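Local coordinates for glycerol-3-phosphate dehydrogenase [NAD(+)] (Dunaliella salina, PDB 6IUY), which probably interconverts dihydroxyacetone phosphate and sn-glycerol 3-phosphate with NAD and, by joining a phosphatase-like domain to the dehydrogenase, enables direct conversion of dihydroxyacetone phosphate to glycerol, at residues Y257-A268 / A340-A351; V128-A139 / I148-M158. All coordinates share one frame; numbering follows the deposited sequence.

Interaction 1 of 2, residues Y257-A268 / A340-A351. With NAD (nicotinamide-adenine-dinucleotide), chain C.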
loop_
_atom_site.group_PDB
_atom_site.type_symbol
_atom_site.label_atom_id
_atom_site.label_comp_id
_atom_site.label_asym_id
_atom_site.label_seq_id
_atom_site.Cartn_x
_atom_site.Cartn_y
_atom_site.Cartn_z
ATOM N N TYR A 257 10.812 34.170 -1.905
ATOM C CA TYR A 257 11.189 33.371 -0.749
ATOM C C TYR A 257 12.698 33.180 -0.676
ATOM O O TYR A 257 13.317 32.828 -1.678
ATOM C CB TYR A 257 10.472 32.019 -0.804
ATOM C CG TYR A 257 9.001 32.112 -0.494
ATOM C CD1 TYR A 257 8.082 32.505 -1.464
ATOM C CD2 TYR A 257 8.525 31.821 0.771
ATOM C CE1 TYR A 257 6.720 32.603 -1.162
ATOM C CE2 TYR A 257 7.176 31.898 1.073
ATOM C CZ TYR A 257 6.284 32.295 0.108
ATOM O OH TYR A 257 4.952 32.379 0.428
ATOM N N LYS A 258 13.297 33.464 0.478
ATOM C CA LYS A 258 14.699 33.082 0.722
ATOM C C LYS A 258 14.697 31.705 1.370
ATOM O O LYS A 258 13.970 31.483 2.334
ATOM C CB LYS A 258 15.441 34.069 1.645
ATOM C CG LYS A 258 15.663 35.494 1.091
ATOM C CD LYS A 258 16.676 36.264 1.971
ATOM C CE LYS A 258 16.367 37.758 2.051
ATOM N NZ LYS A 258 16.192 38.376 0.709
ATOM N N VAL A 259 15.512 30.791 0.856
ATOM C CA VAL A 259 15.499 29.420 1.358
ATOM C C VAL A 259 16.715 29.130 2.219
ATOM O O VAL A 259 17.837 29.442 1.833
ATOM C CB VAL A 259 15.459 28.416 0.201
ATOM C CG1 VAL A 259 15.389 26.984 0.732
ATOM C CG2 VAL A 259 14.275 28.737 -0.729
ATOM N N THR A 260 16.489 28.534 3.383
ATOM C CA THR A 260 17.576 28.066 4.219
ATOM C C THR A 260 17.422 26.577 4.555
ATOM O O THR A 260 16.405 26.162 5.119
ATOM C CB THR A 260 17.656 28.891 5.511
ATOM O OG1 THR A 260 18.056 30.217 5.166
ATOM C CG2 THR A 260 18.668 28.291 6.486
ATOM N N MET A 261 18.450 25.799 4.213
ATOM C CA MET A 261 18.574 24.406 4.622
ATOM C C MET A 261 19.211 24.346 6.004
ATOM O O MET A 261 20.320 24.852 6.197
ATOM C CB MET A 261 19.414 23.626 3.597
ATOM C CG MET A 261 19.809 22.192 4.023
ATOM S SD MET A 261 18.392 21.067 4.114
ATOM C CE MET A 261 18.134 21.062 5.864
ATOM N N VAL A 262 18.500 23.774 6.976
ATOM C CA VAL A 262 19.045 23.578 8.310
ATOM C C VAL A 262 19.553 22.127 8.433
ATOM O O VAL A 262 18.787 21.212 8.771
ATOM C CB VAL A 262 17.994 23.844 9.409
ATOM C CG1 VAL A 262 18.581 23.580 10.796
ATOM C CG2 VAL A 262 17.456 25.263 9.306
ATOM N N GLY A 263 20.829 21.924 8.109
ATOM C CA GLY A 263 21.469 20.624 8.224
ATOM C C GLY A 263 22.399 20.537 7.051
ATOM O O GLY A 263 22.205 21.262 6.089
ATOM N N SER A 264 23.420 19.692 7.118
ATOM C CA SER A 264 24.370 19.613 6.012
ATOM C C SER A 264 24.949 18.204 5.837
ATOM O O SER A 264 26.075 18.039 5.360
ATOM C CB SER A 264 25.511 20.619 6.220
ATOM O OG SER A 264 26.167 20.390 7.458
ATOM N N GLY A 265 24.172 17.186 6.180
ATOM C CA GLY A 265 24.664 15.832 6.043
ATOM C C GLY A 265 24.476 15.335 4.630
ATOM O O GLY A 265 24.265 16.114 3.692
ATOM N N ALA A 266 24.548 14.017 4.481
ATOM C CA ALA A 266 24.474 13.394 3.177
ATOM C C ALA A 266 23.198 13.790 2.447
ATOM O O ALA A 266 23.254 14.239 1.317
ATOM C CB ALA A 266 24.569 11.854 3.325
ATOM N N TRP A 267 22.059 13.621 3.102
ATOM C CA TRP A 267 20.749 13.889 2.496
ATOM C C TRP A 267 20.466 15.393 2.483
ATOM O O TRP A 267 19.899 15.935 1.525
ATOM C CB TRP A 267 19.659 13.117 3.270
ATOM C CG TRP A 267 18.222 13.284 2.765
ATOM C CD1 TRP A 267 17.112 13.549 3.532
ATOM C CD2 TRP A 267 17.752 13.180 1.415
ATOM N NE1 TRP A 267 15.988 13.605 2.736
ATOM C CE2 TRP A 267 16.354 13.382 1.437
ATOM C CE3 TRP A 267 18.372 12.928 0.190
ATOM C CZ2 TRP A 267 15.573 13.367 0.275
ATOM C CZ3 TRP A 267 17.597 12.897 -0.956
ATOM C CH2 TRP A 267 16.210 13.117 -0.904
ATOM N N ALA A 268 20.870 16.074 3.544
ATOM C CA ALA A 268 20.743 17.532 3.552
ATOM C C ALA A 268 21.428 18.115 2.326
ATOM O O ALA A 268 20.806 18.886 1.589
ATOM C CB ALA A 268 21.306 18.116 4.822
ATOM N N ALA A 340 21.897 31.881 9.712
ATOM C CA ALA A 340 21.419 31.099 8.569
ATOM C C ALA A 340 19.913 31.241 8.396
ATOM O O ALA A 340 19.388 31.269 7.278
ATOM C CB ALA A 340 21.794 29.601 8.740
ATOM N N VAL A 341 19.224 31.305 9.527
ATOM C CA VAL A 341 17.773 31.279 9.565
ATOM C C VAL A 341 17.113 32.669 9.486
ATOM O O VAL A 341 15.968 32.794 9.045
ATOM C CB VAL A 341 17.302 30.574 10.859
ATOM C CG1 VAL A 341 15.801 30.665 11.007
ATOM C CG2 VAL A 341 17.759 29.117 10.866
ATOM N N ARG A 342 17.822 33.721 9.893
ATOM C CA ARG A 342 17.128 34.980 10.158
ATOM C C ARG A 342 16.401 35.507 8.928
ATOM O O ARG A 342 15.225 35.850 9.018
ATOM C CB ARG A 342 18.083 36.049 10.711
ATOM C CG ARG A 342 19.137 36.548 9.739
ATOM C CD ARG A 342 19.945 37.690 10.350
ATOM N NE ARG A 342 21.133 37.964 9.558
ATOM C CZ ARG A 342 22.346 38.147 10.062
ATOM N NH1 ARG A 342 22.539 38.093 11.373
ATOM N NH2 ARG A 342 23.364 38.380 9.247
ATOM N N GLY A 343 17.044 35.556 7.772
ATOM C CA GLY A 343 16.328 36.139 6.643
ATOM C C GLY A 343 15.332 35.219 5.934
ATOM O O GLY A 343 14.735 35.596 4.923
ATOM N N ALA A 344 15.138 34.016 6.465
ATOM C CA ALA A 344 14.553 32.929 5.684
ATOM C C ALA A 344 13.041 32.895 5.718
ATOM O O ALA A 344 12.452 32.900 6.794
ATOM C CB ALA A 344 15.103 31.580 6.167
ATOM N N ASP A 345 12.437 32.793 4.530
ATOM C CA ASP A 345 10.988 32.628 4.372
ATOM C C ASP A 345 10.605 31.146 4.284
ATOM O O ASP A 345 9.515 30.743 4.682
ATOM C CB ASP A 345 10.512 33.360 3.116
ATOM C CG ASP A 345 10.953 34.815 3.096
ATOM O OD1 ASP A 345 10.403 35.600 3.894
ATOM O OD2 ASP A 345 11.847 35.161 2.296
ATOM N N ALA A 346 11.530 30.351 3.758
ATOM C CA ALA A 346 11.327 28.926 3.558
ATOM C C ALA A 346 12.401 28.147 4.300
ATOM O O ALA A 346 13.556 28.185 3.912
ATOM C CB ALA A 346 11.355 28.599 2.071
ATOM N N LEU A 347 12.023 27.463 5.372
ATOM C CA LEU A 347 12.969 26.663 6.148
ATOM C C LEU A 347 12.847 25.168 5.864
ATOM O O LEU A 347 11.775 24.600 6.039
ATOM C CB LEU A 347 12.757 26.875 7.654
ATOM C CG LEU A 347 13.200 28.157 8.351
ATOM C CD1 LEU A 347 12.885 28.056 9.846
ATOM C CD2 LEU A 347 14.691 28.355 8.136
ATOM N N ILE A 348 13.954 24.541 5.471
ATOM C CA ILE A 348 14.034 23.102 5.322
ATOM C C ILE A 348 14.784 22.520 6.520
ATOM O O ILE A 348 15.932 22.862 6.784
ATOM C CB ILE A 348 14.728 22.720 3.992
ATOM C CG1 ILE A 348 13.992 23.357 2.826
ATOM C CG2 ILE A 348 14.748 21.214 3.786
ATOM C CD1 ILE A 348 14.768 23.372 1.541
ATOM N N PHE A 349 14.121 21.659 7.280
ATOM C CA PHE A 349 14.786 21.008 8.387
ATOM C C PHE A 349 15.241 19.603 7.949
ATOM O O PHE A 349 14.412 18.768 7.588
ATOM C CB PHE A 349 13.870 20.957 9.609
ATOM C CG PHE A 349 13.662 22.304 10.262
ATOM C CD1 PHE A 349 14.591 22.803 11.171
ATOM C CD2 PHE A 349 12.547 23.078 9.962
ATOM C CE1 PHE A 349 14.418 24.063 11.770
ATOM C CE2 PHE A 349 12.362 24.335 10.567
ATOM C CZ PHE A 349 13.308 24.821 11.469
ATOM N N CYS A 350 16.560 19.367 7.962
ATOM C CA CYS A 350 17.157 18.089 7.556
ATOM C C CYS A 350 18.427 17.779 8.348
ATOM O O CYS A 350 19.528 17.851 7.827
ATOM C CB CYS A 350 17.469 18.083 6.064
ATOM S SG CYS A 350 17.810 16.418 5.401
ATOM N N ALA A 351 18.274 17.441 9.623
ATOM C CA ALA A 351 19.422 17.108 10.457
ATOM C C ALA A 351 19.097 15.818 11.176
ATOM O O ALA A 351 17.927 15.568 11.412
ATOM C CB ALA A 351 19.713 18.236 11.458
HETATM P PA NAD C . 24.036 12.425 8.213
HETATM O O1A NAD C . 24.879 12.502 7.008
HETATM O O2A NAD C . 23.555 11.021 8.554
HETATM O O5B NAD C . 24.846 12.967 9.518
HETATM C C5B NAD C . 25.939 13.884 9.360
HETATM C C4B NAD C . 25.576 15.247 10.003
HETATM O O4B NAD C . 25.488 15.114 11.298
HETATM C C3B NAD C . 26.729 16.232 9.792
HETATM O O3B NAD C . 26.467 17.147 8.831
HETATM C C2B NAD C . 26.890 16.927 11.157
HETATM O O2B NAD C . 27.000 18.401 10.929
HETATM C C1B NAD C . 25.823 16.598 11.801
HETATM N N9A NAD C . 26.083 16.617 13.178
HETATM C C8A NAD C . 26.987 15.896 13.881
HETATM N N7A NAD C . 26.872 16.259 15.178
HETATM C C5A NAD C . 25.915 17.220 15.280
HETATM C C6A NAD C . 25.417 17.942 16.349
HETATM N N6A NAD C . 25.830 17.842 17.707
HETATM N N1A NAD C . 24.436 18.834 16.159
HETATM C C2A NAD C . 23.946 19.034 14.902
HETATM N N3A NAD C . 24.438 18.340 13.851
HETATM C C4A NAD C . 25.422 17.434 14.046
HETATM O O3 NAD C . 22.768 13.382 7.979
HETATM P PN NAD C . 21.685 13.289 6.801
HETATM O O1N NAD C . 22.093 12.258 5.763
HETATM O O2N NAD C . 21.505 14.631 6.129
HETATM O O5D NAD C . 20.342 12.774 7.452
HETATM C C5D NAD C . 19.592 13.590 8.331
HETATM C C4D NAD C . 18.134 13.114 8.261
HETATM O O4D NAD C . 17.811 12.804 7.019
HETATM C C3D NAD C . 18.001 11.836 9.064
HETATM O O3D NAD C . 16.917 11.930 9.853
HETATM C C2D NAD C . 17.811 10.713 8.006
HETATM O O2D NAD C . 17.057 9.611 8.659
HETATM C C1D NAD C . 17.176 11.311 7.038
HETATM N N1N NAD C . 17.357 10.733 5.721
HETATM C C2N NAD C . 18.586 10.312 5.260
HETATM C C3N NAD C . 18.709 9.766 3.984
HETATM C C7N NAD C . 20.099 9.282 3.515
HETATM O O7N NAD C . 20.202 8.557 2.546
HETATM N N7N NAD C . 21.263 9.724 4.242
HETATM C C4N NAD C . 17.613 9.640 3.157
HETATM C C5N NAD C . 16.381 10.087 3.602
HETATM C C6N NAD C . 16.271 10.639 4.879
HETATM O O HOH W 1 21.840 16.503 7.977
#
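Thr260 faces Leu347, and Met261 faces Ile348, on two parallel neighbouring strands, 257-262 and 346-349, of a Rossmann-type NAD-binding domain. Main-chain bonds run from Lys258 O, which takes both Asp345 N and Ala346 N, to Cys350 N on Val262 O. At the start of the pair the Asp345 carboxylate stands nearly perpendicular to the Tyr257 ring (planes 86° apart); Asp345 CB lies 3.4 Å from Tyr257 CD2, and Asp345 OD2 uses its anti lone pair to take Lys258 N at 2.9 Å. On the face with Leu347 and Phe349, the Thr260 hydroxyl, set beside its own backbone N (chi1 -68°), reaches back to the end of helix 337-342, where OG1 donates to Ala340 O at 2.7 Å. Further along that face Val262 and Phe349 lie side by side, pointing the same way. On the other face Met261 crosses Ile348 at about a right angle, SD resting on CG2, and helix 431-441 covers Ile348 with Trp437 and Phe441.

Beyond the strands the chain turns through Gly263 and Gly265 into helix 266-282, whose first amides hold the NAD pyrophosphate: Ala266 N on O1A, Trp267 N on O1N, Ala268 N on O2N. C5N of the nicotinamide lies over one face of the Trp267 indole, toward its rim, while Cys350 SG approaches the five-membered ring obliquely, 3.5 Å from Trp267 CD1.

Interaction 2 of 2, residues V128-A139 / I148-M158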
loop_
_atom_site.group_PDB
_atom_site.type_symbol
_atom_site.label_atom_id
_atom_site.label_comp_id
_atom_site.label_asym_id
_atom_site.label_seq_id
_atom_site.Cartn_x
_atom_site.Cartn_y
_atom_site.Cartn_z
ATOM N N VAL A 128 -5.054 33.028 -12.267
ATOM C CA VAL A 128 -5.342 34.305 -12.890
ATOM C C VAL A 128 -6.638 34.236 -13.690
ATOM O O VAL A 128 -6.870 33.288 -14.453
ATOM C CB VAL A 128 -4.174 34.749 -13.797
ATOM C CG1 VAL A 128 -4.608 35.877 -14.738
ATOM C CG2 VAL A 128 -2.978 35.163 -12.928
ATOM N N PHE A 129 -7.485 35.240 -13.479
ATOM C CA PHE A 129 -8.731 35.384 -14.220
ATOM C C PHE A 129 -8.804 36.715 -14.969
ATOM O O PHE A 129 -8.303 37.746 -14.503
ATOM C CB PHE A 129 -9.933 35.287 -13.285
ATOM C CG PHE A 129 -10.083 33.966 -12.619
ATOM C CD1 PHE A 129 -10.929 33.005 -13.152
ATOM C CD2 PHE A 129 -9.406 33.686 -11.440
ATOM C CE1 PHE A 129 -11.086 31.786 -12.535
ATOM C CE2 PHE A 129 -9.555 32.470 -10.820
ATOM C CZ PHE A 129 -10.394 31.513 -11.370
ATOM N N LEU A 130 -9.442 36.682 -16.130
ATOM C CA LEU A 130 -9.938 37.891 -16.754
ATOM C C LEU A 130 -11.430 38.042 -16.432
ATOM O O LEU A 130 -12.208 37.090 -16.597
ATOM C CB LEU A 130 -9.708 37.846 -18.264
ATOM C CG LEU A 130 -8.271 37.583 -18.694
ATOM C CD1 LEU A 130 -8.159 37.493 -20.196
ATOM C CD2 LEU A 130 -7.369 38.670 -18.165
ATOM N N ILE A 131 -11.827 39.221 -15.956
ATOM C CA ILE A 131 -13.246 39.543 -15.765
ATOM C C ILE A 131 -13.558 40.873 -16.454
ATOM O O ILE A 131 -13.016 41.912 -16.081
ATOM C CB ILE A 131 -13.639 39.632 -14.278
ATOM C CG1 ILE A 131 -13.221 38.372 -13.518
ATOM C CG2 ILE A 131 -15.140 39.861 -14.135
ATOM C CD1 ILE A 131 -13.598 38.390 -12.033
ATOM N N SER A 132 -14.422 40.826 -17.467
ATOM C CA SER A 132 -14.650 41.971 -18.333
ATOM C C SER A 132 -16.136 42.187 -18.595
ATOM O O SER A 132 -16.941 41.253 -18.534
ATOM C CB SER A 132 -13.893 41.795 -19.653
ATOM O OG SER A 132 -14.483 42.536 -20.708
ATOM N N GLY A 133 -16.494 43.436 -18.865
ATOM C CA GLY A 133 -17.867 43.790 -19.164
ATOM C C GLY A 133 -18.002 44.005 -20.651
ATOM O O GLY A 133 -19.059 44.378 -21.158
ATOM N N GLY A 134 -16.910 43.765 -21.357
ATOM C CA GLY A 134 -16.895 43.933 -22.795
ATOM C C GLY A 134 -17.283 42.665 -23.529
ATOM O O GLY A 134 -18.104 41.877 -23.047
ATOM N N PHE A 135 -16.677 42.462 -24.691
ATOM C CA PHE A 135 -17.023 41.336 -25.544
ATOM C C PHE A 135 -16.059 40.161 -25.376
ATOM O O PHE A 135 -14.841 40.339 -25.407
ATOM C CB PHE A 135 -17.055 41.779 -27.010
ATOM C CG PHE A 135 -17.989 42.927 -27.278
ATOM C CD1 PHE A 135 -19.340 42.820 -26.989
ATOM C CD2 PHE A 135 -17.518 44.108 -27.830
ATOM C CE1 PHE A 135 -20.209 43.875 -27.240
ATOM C CE2 PHE A 135 -18.377 45.161 -28.083
ATOM C CZ PHE A 135 -19.726 45.041 -27.785
ATOM N N ARG A 136 -16.623 38.967 -25.210
ATOM C CA ARG A 136 -15.841 37.737 -25.090
ATOM C C ARG A 136 -14.945 37.556 -26.292
ATOM O O ARG A 136 -13.782 37.183 -26.161
ATOM C CB ARG A 136 -16.761 36.521 -24.937
ATOM C CG ARG A 136 -16.047 35.222 -24.570
ATOM C CD ARG A 136 -17.030 34.118 -24.184
ATOM N NE ARG A 136 -16.378 33.000 -23.503
ATOM C CZ ARG A 136 -15.960 33.021 -22.239
ATOM N NH1 ARG A 136 -16.117 34.110 -21.513
ATOM N NH2 ARG A 136 -15.367 31.952 -21.701
ATOM N N GLU A 137 -15.485 37.849 -27.468
ATOM C CA GLU A 137 -14.756 37.680 -28.718
ATOM C C GLU A 137 -13.444 38.470 -28.739
ATOM O O GLU A 137 -12.574 38.235 -29.585
ATOM C CB GLU A 137 -15.639 38.101 -29.899
ATOM C CG GLU A 137 -16.873 37.234 -30.116
ATOM C CD GLU A 137 -18.063 37.676 -29.291
ATOM O OE1 GLU A 137 -17.925 38.633 -28.502
ATOM O OE2 GLU A 137 -19.147 37.068 -29.430
ATOM N N MET A 138 -13.309 39.410 -27.808
ATOM C CA MET A 138 -12.116 40.247 -27.726
ATOM C C MET A 138 -11.170 39.784 -26.614
ATOM O O MET A 138 -9.943 39.938 -26.712
ATOM C CB MET A 138 -12.514 41.705 -27.487
ATOM C CG MET A 138 -13.630 42.203 -28.398
ATOM S SD MET A 138 -13.062 42.447 -30.084
ATOM C CE MET A 138 -11.757 43.624 -29.766
ATOM N N ALA A 139 -11.756 39.239 -25.549
ATOM C CA ALA A 139 -10.991 38.825 -24.379
ATOM C C ALA A 139 -10.294 37.486 -24.593
ATOM O O ALA A 139 -9.278 37.216 -23.950
ATOM C CB ALA A 139 -11.890 38.750 -23.151
ATOM N N ILE A 148 -4.087 32.094 -20.338
ATOM C CA ILE A 148 -5.243 31.978 -19.463
ATOM C C ILE A 148 -6.333 31.200 -20.188
ATOM O O ILE A 148 -6.717 31.542 -21.306
ATOM C CB ILE A 148 -5.770 33.354 -19.012
ATOM C CG1 ILE A 148 -4.640 34.172 -18.397
ATOM C CG2 ILE A 148 -6.901 33.193 -18.010
ATOM C CD1 ILE A 148 -5.108 35.411 -17.729
ATOM N N PRO A 149 -6.823 30.134 -19.557
ATOM C CA PRO A 149 -7.840 29.296 -20.196
ATOM C C PRO A 149 -9.186 30.013 -20.281
ATOM O O PRO A 149 -9.474 30.893 -19.459
ATOM C CB PRO A 149 -7.915 28.075 -19.274
ATOM C CG PRO A 149 -7.488 28.603 -17.932
ATOM C CD PRO A 149 -6.447 29.642 -18.222
ATOM N N ALA A 150 -9.989 29.649 -21.276
ATOM C CA ALA A 150 -11.309 30.237 -21.451
ATOM C C ALA A 150 -12.150 29.974 -20.202
ATOM O O ALA A 150 -13.059 30.731 -19.872
ATOM C CB ALA A 150 -11.984 29.671 -22.699
ATOM N N LYS A 151 -11.818 28.897 -19.500
ATOM C CA LYS A 151 -12.488 28.532 -18.268
ATOM C C LYS A 151 -12.364 29.653 -17.240
ATOM O O LYS A 151 -13.183 29.780 -16.321
ATOM C CB LYS A 151 -11.882 27.227 -17.731
ATOM C CG LYS A 151 -12.360 26.813 -16.353
ATOM C CD LYS A 151 -11.514 25.659 -15.779
ATOM C CE LYS A 151 -11.707 24.358 -16.561
ATOM N NZ LYS A 151 -11.205 23.185 -15.770
ATOM N N ASN A 152 -11.325 30.463 -17.393
ATOM C CA ASN A 152 -11.033 31.517 -16.428
ATOM C C ASN A 152 -11.442 32.914 -16.920
ATOM O O ASN A 152 -11.195 33.922 -16.246
ATOM C CB ASN A 152 -9.547 31.505 -16.082
ATOM C CG ASN A 152 -9.153 30.312 -15.223
ATOM O OD1 ASN A 152 -9.855 29.297 -15.180
ATOM N ND2 ASN A 152 -8.038 30.442 -14.512
ATOM N N VAL A 153 -12.061 32.967 -18.094
ATOM C CA VAL A 153 -12.502 34.230 -18.665
ATOM C C VAL A 153 -13.984 34.425 -18.394
ATOM O O VAL A 153 -14.811 33.673 -18.924
ATOM C CB VAL A 153 -12.248 34.289 -20.183
ATOM C CG1 VAL A 153 -12.664 35.649 -20.729
ATOM C CG2 VAL A 153 -10.786 34.021 -20.487
ATOM N N PHE A 154 -14.314 35.403 -17.546
ATOM C CA PHE A 154 -15.709 35.766 -17.288
ATOM C C PHE A 154 -16.101 36.989 -18.117
ATOM O O PHE A 154 -15.690 38.114 -17.822
ATOM C CB PHE A 154 -15.927 36.010 -15.797
ATOM C CG PHE A 154 -15.898 34.747 -14.983
ATOM C CD1 PHE A 154 -14.697 34.222 -14.533
ATOM C CD2 PHE A 154 -17.067 34.067 -14.692
ATOM C CE1 PHE A 154 -14.667 33.055 -13.798
ATOM C CE2 PHE A 154 -17.042 32.896 -13.949
ATOM C CZ PHE A 154 -15.836 32.389 -13.508
ATOM N N CYS A 155 -16.897 36.764 -19.159
ATOM C CA CYS A 155 -17.178 37.807 -20.144
ATOM C C CYS A 155 -18.246 37.368 -21.144
ATOM O O CYS A 155 -18.051 36.378 -21.841
ATOM C CB CYS A 155 -15.893 38.172 -20.893
ATOM S SG CYS A 155 -15.958 39.726 -21.844
ATOM N N ASN A 156 -19.352 38.115 -21.236
ATOM C CA ASN A 156 -20.437 37.795 -22.183
ATOM C C ASN A 156 -20.039 37.948 -23.636
ATOM O O ASN A 156 -19.245 38.820 -23.986
ATOM C CB ASN A 156 -21.668 38.667 -21.929
ATOM C CG ASN A 156 -22.391 38.282 -20.674
ATOM O OD1 ASN A 156 -22.764 37.121 -20.498
ATOM N ND2 ASN A 156 -22.572 39.244 -19.770
ATOM N N THR A 157 -20.605 37.085 -24.475
ATOM C CA THR A 157 -20.409 37.154 -25.912
ATOM C C THR A 157 -21.338 38.199 -26.528
ATOM O O THR A 157 -22.317 38.621 -25.904
ATOM C CB THR A 157 -20.686 35.794 -26.592
ATOM O OG1 THR A 157 -22.008 35.365 -26.263
ATOM C CG2 THR A 157 -19.705 34.737 -26.122
ATOM N N MET A 158 -21.031 38.614 -27.754
ATOM C CA MET A 158 -22.006 39.357 -28.538
ATOM C C MET A 158 -23.147 38.390 -28.806
ATOM O O MET A 158 -22.962 37.174 -28.697
ATOM C CB MET A 158 -21.405 39.879 -29.844
ATOM C CG MET A 158 -20.325 40.924 -29.679
ATOM S SD MET A 158 -19.467 41.215 -31.245
ATOM C CE MET A 158 -20.865 41.107 -32.370
#
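Strands 127-131 and 153-154 run parallel, Leu130 paired with Val153 and Ile131 with Phe154, with Phe154 N on Leu130 O and Ser132 N on Phe154 O; helix 136-145 makes the beta-alpha-beta crossover between them. At the start of the pair the Asn152 amide stacks on one face of the Phe129 ring (planes 19° apart), and ND2 donates to Val128 O at 3.1 Å from above that carbonyl's plane while also bonding Glu127. The Phe154 ring turns its edge to Phe129 CD1.

The other end belongs to Arg136. Extended from CG to NE, with CG anti to the backbone N (chi1 -170°), it runs back along 148-158, its CD 3.4 Å from Thr157 CG2. NH1 donates to Val153 O at 2.9 Å, almost in the guanidinium plane, and to Cys155 O at 3.0 Å on a lone pair. Glu137, bent at chi2, offers both oxygens, each by its syn lone pair, to Met158 N; Met158 SD sits above the Phe135 ring at a distance, 4.7 Å from its centroid. Two charged side chains thus bind main-chain atoms, tying both the edge strand, at Val153, and the chain after it to the start of helix 136-145.

How the interactions relate
Both contacts join parallel neighbouring strands, but in separate domains, their centres about 42 Å apart and their nearest atoms about 15 Å. Interaction 1 is central: its strands have neighbours on both outer sides, 17 of its 21 touching residues are buried, and mostly apolar side chains line both faces, with the cofactor at the strand ends. Interaction 2 lies at one margin of the haloacid dehalogenase-like sheet, where 153-154 is outermost; fewer are buried, 12 of 19, and Arg136 and Glu137 supplement its short pairing by binding backbone atoms, where interaction 1 relies mainly on a longer run of strand bonds. Helix-start amides meet NAD in 257-268, whereas Ser132 comes near the magnesium ligands Asp41 and Asp43 without binding the metal itself.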